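Local coordinates for protein xylan esterase 1 (Thermoanaerobacterium sp. 'JW/SL YS485', PDB 3FCY) that probably hydrolyses acetyl esters of xylan and related acetylated substrates, as an alpha/beta-hydrolase esterase of carbohydrate esterase family 7, at residues V227-Y231 against H327-F333; S235-V240 against S304-A309; H115-S121 against M140-G146; L215-L220 against L282-K287. One frame throughout, in Å; residues are numbered along the deposited sequence.

In the fold
All four contacts lie within one alpha/beta-hydrolase fold. Contacts 1 and 3 sit where loops leave the central sheet near the predicted active site; both are partly buried and both meet a second subunit. Contact 1 works mainly through rings, contact 3 through a network of hydrogen bonds. Contacts 2 and 4 are buried and touched by no other chain: in contact 2 two helices meet, with two direct hydrogen bonds and small side chains; in contact 4 a helix meets a 3-10 segment and its flanks, with aliphatic filling and water at the margin. Contact 4 touches contact 1 through V227 CG2 and A218 CB, 3.4 Å apart, and contact 2 through A309 and A283.

Contact 1 of 4, residues V227-Y231 against H327-F333; sequences VVSEY and HEPMRGF
The predicted charge-relay histidine of the alpha/beta-hydrolase site, H327, rests against Y231, the residue that follows strand 226-230. The tyrosine turns its edge to the imidazole face, a T-shaped pair with ring centroids 4.8 Å apart and planes at 70°; Y231 CD1 comes closest, 3.4 Å from H327 CE1. A chi1 of 41° sets the Y231 ring between its own backbone N and carbonyl carbon, and the chain 327-330 wraps round it. E328 N lies over one face, while the methyl M330 CE reaches Y231 CD2 at 3.5 Å, a flexible thioether fitted to a flat neighbour. Further along, V228 CG1 meets the edge of F333, first residue of helix 333-342, at CE2, 3.7 Å away; E230 CG comes in obliquely, 3.4 Å from the same atom. E230 lays its methylene against the ring, and its OE1 takes a bond from a water at 2.8 Å, which in turn accepts from M330 N. The tyrosine edge lies over the imidazole face, leaving both nitrogens to D298 OD2 and S208 OG, as part of the surroundings of a Ser-His-Asp catalytic triad, here predicted.

Contact 2 of 4, residues S235-V240 against S304-A309; sequences SDYKRV and STVFAA
In S235, chi1 of 172° swings OG opposite the backbone N and out to helix 303-310, while R239 bends at chi2 (61°), which carries NE across to S304. T305 OG1 bonds back to P302 O, leaving CG2 to face the other segment. R239 NE bonds S304 OG almost straight, 2.9 Å with an N-H...O angle of 173°, and the hydroxyl lies in the guanidinium plane. D31 joins the pair, taking R239 NH2 in a salt bridge and bonding S304 OG, so a small hydroxyl fits between two charged groups. S235 OG donates to T305 O at 2.9 Å, tilted from the carbonyl plane; the helix bond from A309 N to this carbonyl is weak, and the serine adds a second donor. Between these two bonds T305 CG2 is the apolar centre, 3.6 Å from V240 CG2 and 3.8 Å from R239 CG. Alanine keeps the helix surface low where D236 passes: D236 OD2 lies 3.7 Å from A308 CB, its charge served by Y40 OH, while OD1 accepts from the backbone of T43 and N44. D236 is also the N-cap residue of helix 237-242, without a side-chain capping bond. Here the start of one short helix packs against the flank of another, beside the sheet of an alpha/beta-hydrolase fold.

Contact 3 of 4, residues H115-S121 against M140-G146; sequences HGYSSNS and MDVRGQG
Two loops following the neighbouring parallel strands 108-114 and 136-140 are laced together here by hydrogen bonds. H115 sits at the centre, its imidazole used on both sides: ND1 donates to G116 O at 2.6 Å, in the ring plane, while NE2 accepts from V142 N at 3.0 Å, tilted 23° from that plane. These bonds fix the ring's rotation and place a proton on ND1. A chi1 of 67° folds the imidazole under its own loop, with N120 CA over one face; V142 CG2 packs 3.5 Å from H115 NE2. Such loops border the active site of alpha/beta hydrolases; two residues on, the predicted substrate-binding residue Y117 bonds through OH to E252 and H163. A type II turn spans G116 to S119, closed by S119 N to G116 O; beyond it S119 O accepts a bent bond from G146 N, 2.9 Å. G146 fits because a beta carbon would collide with the carbonyls of S118 and S119. N120 ND2 returns a nearly straight bond to G146 O at 3.1 Å, from above the carbonyl plane, while N120 OD1 accepts from G122 N. In the second loop D141 OD1 accepts from S121 N at 2.7 Å; OD2 is held by H96 and Q148.

Contact 4 of 4, residues L215-L220 against L282-K287; sequences LACAAL and LAKRIK
The last turns of helix 209-220, the helix that follows the predicted nucleophile S208 in this alpha/beta-hydrolase fold, press against the short 3-10 segment 283-285 and its flanks, just ahead of strand 289-295. A219 is the hollow of the helix surface. Its single methyl lets the chains come together, with CA atoms of A219 and I286 only 4.3 Å apart, and the methyl lies between L282 and I286: A219 CB is 3.4 Å from L282 O and 3.9 Å from I286 CG1. I286 is the bump that fills the groove along the helix. With chi1 at -59° its longer branch runs toward L215, so that CD1 ends 3.8 Å from L215 CD2, while the shorter branch, CG2, settles by the methyl of A218. On the far flank L282 spreads its two methyls, CD1 over A216 CB at 4.0 Å and CD2 more loosely toward L220 CD2; F181 and W54 of two further helices close round the leucine. Alanines suit the helix face because they leave room for these branched neighbours. R285 lays its aliphatic part across the helix end, CB 3.4 Å from A219 O, and sends its guanidinium out to D51. Where the helix stops, A218 O takes a water shared with K287 N, and another water donates to A219 O at 2.8 Å and accepts from R285 NH1 at 3.3 Å.

Contact 1 of 4, residues V227-Y231 against H327-F333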
# COMPACT_ATOMS: atom_id res chain seq x y z
N VAL A 227 1.15 -13.43 -36.67
CA VAL A 227 1.53 -13.43 -35.26
C VAL A 227 1.09 -12.17 -34.52
O VAL A 227 1.45 -11.06 -34.89
CB VAL A 227 3.06 -13.54 -35.09
CG1 VAL A 227 3.41 -13.77 -33.62
CG2 VAL A 227 3.61 -14.66 -35.97
N VAL A 228 0.28 -12.35 -33.47
CA VAL A 228 -0.15 -11.22 -32.66
C VAL A 228 0.46 -11.45 -31.27
O VAL A 228 0.12 -12.42 -30.59
CB VAL A 228 -1.69 -11.11 -32.55
CG1 VAL A 228 -2.06 -10.00 -31.58
CG2 VAL A 228 -2.29 -10.81 -33.93
N SER A 229 1.37 -10.56 -30.89
CA SER A 229 2.05 -10.65 -29.61
C SER A 229 1.80 -9.38 -28.79
O SER A 229 2.34 -8.31 -29.09
CB SER A 229 3.55 -10.85 -29.84
OG SER A 229 4.23 -11.05 -28.61
N GLU A 230 0.98 -9.52 -27.76
CA GLU A 230 0.63 -8.41 -26.89
C GLU A 230 1.51 -8.35 -25.65
O GLU A 230 1.56 -9.30 -24.87
CB GLU A 230 -0.84 -8.52 -26.49
CG GLU A 230 -1.77 -8.46 -27.69
CD GLU A 230 -3.22 -8.67 -27.35
OE1 GLU A 230 -3.74 -7.96 -26.46
OE2 GLU A 230 -3.86 -9.53 -27.98
N TYR A 231 2.20 -7.22 -25.47
CA TYR A 231 3.11 -7.02 -24.34
C TYR A 231 3.73 -8.34 -23.90
O TYR A 231 3.50 -8.83 -22.79
CB TYR A 231 2.38 -6.34 -23.17
CG TYR A 231 0.97 -6.81 -22.87
CD1 TYR A 231 0.70 -7.65 -21.79
CD2 TYR A 231 -0.11 -6.36 -23.63
CE1 TYR A 231 -0.61 -8.02 -21.47
CE2 TYR A 231 -1.42 -6.73 -23.32
CZ TYR A 231 -1.67 -7.56 -22.24
OH TYR A 231 -2.96 -7.90 -21.92
N HIS A 327 0.42 -3.32 -18.08
CA HIS A 327 0.30 -4.73 -18.43
C HIS A 327 -1.19 -5.07 -18.45
O HIS A 327 -1.71 -5.66 -17.51
CB HIS A 327 1.01 -5.58 -17.39
CG HIS A 327 1.43 -6.92 -17.89
ND1 HIS A 327 2.42 -7.09 -18.83
CD2 HIS A 327 1.00 -8.17 -17.56
CE1 HIS A 327 2.59 -8.38 -19.06
NE2 HIS A 327 1.74 -9.05 -18.31
N GLU A 328 -1.86 -4.71 -19.53
CA GLU A 328 -3.30 -4.91 -19.61
C GLU A 328 -3.79 -4.79 -21.05
O GLU A 328 -3.09 -4.27 -21.91
CB GLU A 328 -3.97 -3.80 -18.80
CG GLU A 328 -3.66 -2.43 -19.41
CD GLU A 328 -4.16 -1.25 -18.59
OE1 GLU A 328 -5.36 -1.24 -18.22
OE2 GLU A 328 -3.35 -0.34 -18.32
N PRO A 329 -5.02 -5.26 -21.32
CA PRO A 329 -5.58 -5.17 -22.67
C PRO A 329 -5.67 -3.69 -23.05
O PRO A 329 -6.08 -2.86 -22.24
CB PRO A 329 -6.96 -5.81 -22.52
CG PRO A 329 -6.75 -6.80 -21.42
CD PRO A 329 -5.91 -6.02 -20.43
N MET A 330 -5.29 -3.36 -24.28
CA MET A 330 -5.33 -1.97 -24.72
C MET A 330 -6.53 -1.71 -25.63
O MET A 330 -6.69 -2.36 -26.67
CB MET A 330 -4.02 -1.61 -25.41
CG MET A 330 -2.85 -1.51 -24.43
SD MET A 330 -1.31 -2.24 -25.01
CE MET A 330 -0.61 -2.87 -23.46
N ARG A 331 -7.37 -0.76 -25.23
CA ARG A 331 -8.58 -0.45 -25.98
C ARG A 331 -8.35 -0.26 -27.47
O ARG A 331 -7.48 0.50 -27.90
CB ARG A 331 -9.28 0.79 -25.40
CG ARG A 331 -9.96 0.56 -24.05
CD ARG A 331 -10.69 1.81 -23.58
NE ARG A 331 -11.13 1.71 -22.19
CZ ARG A 331 -12.15 0.96 -21.76
NH1 ARG A 331 -12.84 0.23 -22.62
NH2 ARG A 331 -12.48 0.96 -20.48
N GLY A 332 -9.13 -0.99 -28.26
CA GLY A 332 -9.02 -0.92 -29.70
C GLY A 332 -8.08 -1.94 -30.32
O GLY A 332 -8.30 -2.35 -31.46
N PHE A 333 -7.06 -2.36 -29.59
CA PHE A 333 -6.11 -3.33 -30.16
C PHE A 333 -6.76 -4.65 -30.55
O PHE A 333 -6.38 -5.25 -31.56
CB PHE A 333 -4.96 -3.62 -29.21
CG PHE A 333 -3.87 -4.44 -29.85
CD1 PHE A 333 -2.97 -3.85 -30.73
CD2 PHE A 333 -3.81 -5.82 -29.64
CE1 PHE A 333 -2.01 -4.62 -31.39
CE2 PHE A 333 -2.86 -6.60 -30.30
CZ PHE A 333 -1.96 -6.00 -31.18
O HOH W 1 -3.93 -5.21 -25.93

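Contact 2 of 4, residues S235-V240 against S304-A309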
# COMPACT_ATOMS: atom_id res chain seq x y z
N SER A 235 11.17 -12.17 -22.39
CA SER A 235 12.09 -11.52 -23.31
C SER A 235 13.12 -10.62 -22.64
O SER A 235 12.78 -9.83 -21.76
CB SER A 235 11.30 -10.69 -24.33
OG SER A 235 12.15 -9.90 -25.13
N ASP A 236 14.38 -10.77 -23.04
CA ASP A 236 15.44 -9.90 -22.54
C ASP A 236 15.53 -9.89 -21.01
O ASP A 236 15.51 -8.83 -20.38
CB ASP A 236 15.15 -8.49 -23.07
CG ASP A 236 16.38 -7.62 -23.17
OD1 ASP A 236 17.51 -8.13 -23.06
OD2 ASP A 236 16.20 -6.41 -23.39
N TYR A 237 15.64 -11.08 -20.42
CA TYR A 237 15.71 -11.23 -18.96
C TYR A 237 16.66 -10.26 -18.25
O TYR A 237 16.25 -9.57 -17.33
CB TYR A 237 16.08 -12.67 -18.62
CG TYR A 237 15.08 -13.68 -19.15
CD1 TYR A 237 13.78 -13.74 -18.65
CD2 TYR A 237 15.44 -14.57 -20.17
CE1 TYR A 237 12.85 -14.65 -19.16
CE2 TYR A 237 14.52 -15.48 -20.68
CZ TYR A 237 13.23 -15.52 -20.18
OH TYR A 237 12.34 -16.42 -20.70
N LYS A 238 17.92 -10.22 -18.68
CA LYS A 238 18.92 -9.34 -18.07
C LYS A 238 18.46 -7.88 -17.98
O LYS A 238 18.72 -7.19 -16.99
CB LYS A 238 20.23 -9.42 -18.86
CG LYS A 238 21.38 -8.54 -18.35
CD LYS A 238 22.00 -9.08 -17.07
CE LYS A 238 23.40 -8.49 -16.82
NZ LYS A 238 23.42 -7.01 -16.68
N ARG A 239 17.78 -7.40 -19.02
CA ARG A 239 17.29 -6.03 -19.04
C ARG A 239 16.31 -5.79 -17.89
O ARG A 239 16.40 -4.78 -17.19
CB ARG A 239 16.59 -5.73 -20.37
CG ARG A 239 15.94 -4.36 -20.45
CD ARG A 239 16.95 -3.23 -20.29
NE ARG A 239 16.32 -1.93 -20.46
CZ ARG A 239 16.91 -0.76 -20.23
NH1 ARG A 239 18.17 -0.73 -19.82
NH2 ARG A 239 16.24 0.37 -20.41
N VAL A 240 15.39 -6.73 -17.69
CA VAL A 240 14.42 -6.62 -16.61
C VAL A 240 15.15 -6.46 -15.27
O VAL A 240 14.79 -5.62 -14.45
CB VAL A 240 13.53 -7.88 -16.53
CG1 VAL A 240 12.54 -7.76 -15.37
CG2 VAL A 240 12.78 -8.08 -17.84
N SER A 304 11.13 -1.70 -22.92
CA SER A 304 12.40 -2.00 -23.57
C SER A 304 12.56 -3.49 -23.91
O SER A 304 13.13 -3.83 -24.94
CB SER A 304 13.57 -1.53 -22.69
OG SER A 304 13.54 -2.12 -21.40
N THR A 305 12.05 -4.37 -23.05
CA THR A 305 12.16 -5.80 -23.32
C THR A 305 11.22 -6.18 -24.47
O THR A 305 11.48 -7.12 -25.21
CB THR A 305 11.81 -6.66 -22.08
OG1 THR A 305 10.44 -6.45 -21.72
CG2 THR A 305 12.71 -6.28 -20.92
N VAL A 306 10.12 -5.45 -24.60
CA VAL A 306 9.16 -5.72 -25.67
C VAL A 306 9.75 -5.25 -27.00
O VAL A 306 9.66 -5.96 -28.00
CB VAL A 306 7.81 -5.00 -25.39
CG1 VAL A 306 6.87 -5.15 -26.59
CG2 VAL A 306 7.16 -5.58 -24.14
N PHE A 307 10.36 -4.07 -27.01
CA PHE A 307 10.96 -3.56 -28.24
C PHE A 307 12.16 -4.39 -28.66
O PHE A 307 12.47 -4.49 -29.84
CB PHE A 307 11.35 -2.09 -28.11
CG PHE A 307 10.27 -1.14 -28.55
CD1 PHE A 307 9.37 -0.62 -27.63
CD2 PHE A 307 10.13 -0.81 -29.89
CE1 PHE A 307 8.34 0.22 -28.04
CE2 PHE A 307 9.09 0.03 -30.31
CZ PHE A 307 8.20 0.54 -29.38
N ALA A 308 12.84 -5.00 -27.69
CA ALA A 308 13.99 -5.84 -28.00
C ALA A 308 13.53 -7.02 -28.86
O ALA A 308 14.19 -7.39 -29.83
CB ALA A 308 14.63 -6.35 -26.71
N ALA A 309 12.40 -7.61 -28.50
CA ALA A 309 11.87 -8.74 -29.26
C ALA A 309 11.42 -8.23 -30.62
O ALA A 309 11.73 -8.82 -31.65
CB ALA A 309 10.70 -9.38 -28.52

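Contact 3 of 4, residues H115-S121 against M140-G146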
# COMPACT_ATOMS: atom_id res chain seq x y z
N HIS A 115 -2.00 -18.57 -23.48
CA HIS A 115 -2.41 -17.79 -22.32
C HIS A 115 -1.33 -17.19 -21.44
O HIS A 115 -0.14 -17.50 -21.56
CB HIS A 115 -3.35 -18.64 -21.46
CG HIS A 115 -2.67 -19.81 -20.82
ND1 HIS A 115 -1.77 -19.67 -19.78
CD2 HIS A 115 -2.75 -21.14 -21.08
CE1 HIS A 115 -1.32 -20.87 -19.43
NE2 HIS A 115 -1.89 -21.77 -20.20
N GLY A 116 -1.79 -16.34 -20.52
CA GLY A 116 -0.91 -15.66 -19.59
C GLY A 116 -0.32 -16.58 -18.53
O GLY A 116 -0.79 -17.70 -18.31
N TYR A 117 0.72 -16.08 -17.87
CA TYR A 117 1.44 -16.80 -16.83
C TYR A 117 0.54 -17.22 -15.67
O TYR A 117 -0.08 -16.37 -15.02
CB TYR A 117 2.58 -15.91 -16.33
CG TYR A 117 3.74 -16.62 -15.67
CD1 TYR A 117 4.01 -17.96 -15.93
CD2 TYR A 117 4.61 -15.92 -14.83
CE1 TYR A 117 5.13 -18.59 -15.37
CE2 TYR A 117 5.73 -16.53 -14.28
CZ TYR A 117 5.98 -17.87 -14.55
OH TYR A 117 7.09 -18.47 -13.99
N SER A 118 0.47 -18.53 -15.42
CA SER A 118 -0.33 -19.13 -14.34
C SER A 118 -1.81 -19.30 -14.69
O SER A 118 -2.58 -19.86 -13.90
CB SER A 118 -0.20 -18.31 -13.04
OG SER A 118 -1.12 -17.23 -13.01
N SER A 119 -2.21 -18.84 -15.87
CA SER A 119 -3.60 -18.96 -16.28
C SER A 119 -3.82 -20.25 -17.07
O SER A 119 -3.11 -21.23 -16.88
CB SER A 119 -4.00 -17.76 -17.14
OG SER A 119 -5.40 -17.76 -17.39
N ASN A 120 -4.83 -20.24 -17.94
CA ASN A 120 -5.14 -21.39 -18.78
C ASN A 120 -5.89 -20.92 -20.02
O ASN A 120 -6.07 -19.72 -20.22
CB ASN A 120 -5.98 -22.42 -18.00
CG ASN A 120 -7.29 -21.84 -17.49
OD1 ASN A 120 -7.96 -21.08 -18.18
ND2 ASN A 120 -7.67 -22.22 -16.27
N SER A 121 -6.34 -21.86 -20.85
CA SER A 121 -7.05 -21.54 -22.08
C SER A 121 -8.35 -20.75 -21.89
O SER A 121 -8.92 -20.26 -22.86
CB SER A 121 -7.33 -22.83 -22.87
OG SER A 121 -8.20 -23.69 -22.16
N MET A 140 -4.16 -23.61 -26.31
CA MET A 140 -3.34 -24.55 -25.56
C MET A 140 -3.12 -24.19 -24.10
O MET A 140 -3.02 -23.01 -23.75
CB MET A 140 -1.97 -24.69 -26.24
CG MET A 140 -1.06 -25.76 -25.65
SD MET A 140 0.65 -25.60 -26.23
CE MET A 140 1.34 -24.54 -24.95
N ASP A 141 -3.05 -25.21 -23.25
CA ASP A 141 -2.77 -25.00 -21.83
C ASP A 141 -1.29 -25.26 -21.65
O ASP A 141 -0.76 -26.24 -22.19
CB ASP A 141 -3.56 -25.98 -20.95
CG ASP A 141 -5.02 -25.61 -20.81
OD1 ASP A 141 -5.35 -24.41 -20.95
OD2 ASP A 141 -5.84 -26.51 -20.54
N VAL A 142 -0.61 -24.39 -20.91
CA VAL A 142 0.81 -24.56 -20.66
C VAL A 142 1.00 -25.64 -19.60
O VAL A 142 0.20 -25.75 -18.67
CB VAL A 142 1.46 -23.24 -20.17
CG1 VAL A 142 2.90 -23.49 -19.73
CG2 VAL A 142 1.43 -22.20 -21.29
N ARG A 143 2.05 -26.45 -19.76
CA ARG A 143 2.35 -27.51 -18.81
C ARG A 143 2.38 -27.01 -17.37
O ARG A 143 2.97 -25.98 -17.08
CB ARG A 143 3.71 -28.14 -19.11
CG ARG A 143 3.84 -28.77 -20.47
CD ARG A 143 5.22 -29.39 -20.65
NE ARG A 143 5.35 -30.02 -21.95
CZ ARG A 143 6.20 -31.00 -22.23
NH1 ARG A 143 7.02 -31.47 -21.29
NH2 ARG A 143 6.23 -31.52 -23.45
N GLY A 144 1.74 -27.76 -16.48
CA GLY A 144 1.73 -27.42 -15.06
C GLY A 144 1.24 -26.07 -14.58
O GLY A 144 1.56 -25.67 -13.46
N GLN A 145 0.49 -25.34 -15.40
CA GLN A 145 -0.01 -24.05 -14.94
C GLN A 145 -1.49 -24.16 -14.52
O GLN A 145 -1.85 -25.08 -13.79
CB GLN A 145 0.23 -22.96 -16.00
CG GLN A 145 1.74 -22.78 -16.26
CD GLN A 145 2.11 -21.47 -16.94
OE1 GLN A 145 1.25 -20.65 -17.27
NE2 GLN A 145 3.41 -21.27 -17.15
N GLY A 146 -2.33 -23.24 -14.97
CA GLY A 146 -3.73 -23.29 -14.55
C GLY A 146 -4.67 -24.21 -15.31
O GLY A 146 -5.85 -24.29 -14.96
O HOH W 2 -0.73 -21.28 -23.93
O HOH W 3 -2.24 -24.13 -18.19
O HOH W 4 -8.26 -25.68 -19.91

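Contact 4 of 4, residues L215-L220 against L282-K287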
# COMPACT_ATOMS: atom_id res chain seq x y z
N LEU A 215 5.46 -15.71 -30.18
CA LEU A 215 6.70 -15.44 -30.89
C LEU A 215 7.51 -16.72 -31.01
O LEU A 215 8.03 -17.05 -32.08
CB LEU A 215 7.52 -14.37 -30.15
CG LEU A 215 6.91 -12.97 -30.04
CD1 LEU A 215 7.74 -12.13 -29.09
CD2 LEU A 215 6.83 -12.32 -31.42
N ALA A 216 7.62 -17.46 -29.90
CA ALA A 216 8.37 -18.71 -29.88
C ALA A 216 7.78 -19.70 -30.88
O ALA A 216 8.51 -20.34 -31.65
CB ALA A 216 8.36 -19.32 -28.48
N CYS A 217 6.46 -19.82 -30.87
CA CYS A 217 5.77 -20.74 -31.77
C CYS A 217 6.02 -20.41 -33.25
O CYS A 217 6.34 -21.30 -34.04
CB CYS A 217 4.27 -20.69 -31.49
SG CYS A 217 3.30 -21.70 -32.61
N ALA A 218 5.86 -19.14 -33.60
CA ALA A 218 6.06 -18.71 -34.98
C ALA A 218 7.53 -18.80 -35.37
O ALA A 218 7.86 -18.82 -36.56
CB ALA A 218 5.55 -17.28 -35.16
N ALA A 219 8.40 -18.84 -34.37
CA ALA A 219 9.84 -18.93 -34.63
C ALA A 219 10.26 -20.37 -34.88
O ALA A 219 11.07 -20.66 -35.77
CB ALA A 219 10.62 -18.36 -33.45
N LEU A 220 9.70 -21.29 -34.09
CA LEU A 220 10.03 -22.70 -34.19
C LEU A 220 9.23 -23.43 -35.27
O LEU A 220 9.60 -24.53 -35.69
CB LEU A 220 9.85 -23.37 -32.82
CG LEU A 220 10.86 -22.86 -31.79
CD1 LEU A 220 10.48 -23.32 -30.39
CD2 LEU A 220 12.27 -23.36 -32.16
N LEU A 282 14.90 -15.89 -30.41
CA LEU A 282 14.21 -16.74 -31.38
C LEU A 282 13.55 -15.88 -32.46
O LEU A 282 13.32 -16.33 -33.58
CB LEU A 282 13.13 -17.58 -30.68
CG LEU A 282 13.56 -18.78 -29.84
CD1 LEU A 282 12.36 -19.34 -29.09
CD2 LEU A 282 14.16 -19.83 -30.76
N ALA A 283 13.25 -14.64 -32.10
CA ALA A 283 12.57 -13.69 -32.98
C ALA A 283 13.07 -13.63 -34.43
O ALA A 283 12.27 -13.45 -35.34
CB ALA A 283 12.62 -12.30 -32.37
N LYS A 284 14.37 -13.79 -34.64
CA LYS A 284 14.92 -13.72 -35.99
C LYS A 284 14.44 -14.82 -36.92
O LYS A 284 14.58 -14.70 -38.14
CB LYS A 284 16.45 -13.72 -35.93
CG LYS A 284 17.06 -15.06 -35.55
CD LYS A 284 18.57 -14.98 -35.49
CE LYS A 284 19.18 -16.33 -35.11
NZ LYS A 284 18.67 -16.81 -33.79
N ARG A 285 13.88 -15.89 -36.37
CA ARG A 285 13.41 -17.01 -37.17
C ARG A 285 12.00 -16.87 -37.72
O ARG A 285 11.62 -17.57 -38.67
CB ARG A 285 13.46 -18.30 -36.36
CG ARG A 285 14.83 -18.67 -35.86
CD ARG A 285 14.80 -20.05 -35.23
NE ARG A 285 16.14 -20.52 -34.94
CZ ARG A 285 16.47 -21.80 -34.87
NH1 ARG A 285 15.55 -22.74 -35.07
NH2 ARG A 285 17.73 -22.14 -34.61
N ILE A 286 11.22 -15.98 -37.12
CA ILE A 286 9.84 -15.77 -37.54
C ILE A 286 9.74 -15.35 -39.01
O ILE A 286 10.51 -14.51 -39.48
CB ILE A 286 9.17 -14.70 -36.64
CG1 ILE A 286 9.21 -15.18 -35.18
CG2 ILE A 286 7.74 -14.44 -37.11
CD1 ILE A 286 8.63 -14.21 -34.19
N LYS A 287 8.80 -15.95 -39.72
CA LYS A 287 8.60 -15.66 -41.14
C LYS A 287 7.25 -14.99 -41.36
O LYS A 287 7.08 -14.20 -42.29
CB LYS A 287 8.65 -16.95 -41.97
CG LYS A 287 9.84 -17.85 -41.65
CD LYS A 287 11.17 -17.20 -41.99
CE LYS A 287 11.37 -17.10 -43.49
NZ LYS A 287 12.71 -16.52 -43.84
O HOH W 5 6.61 -17.55 -38.60
O HOH W 6 12.77 -22.63 -36.82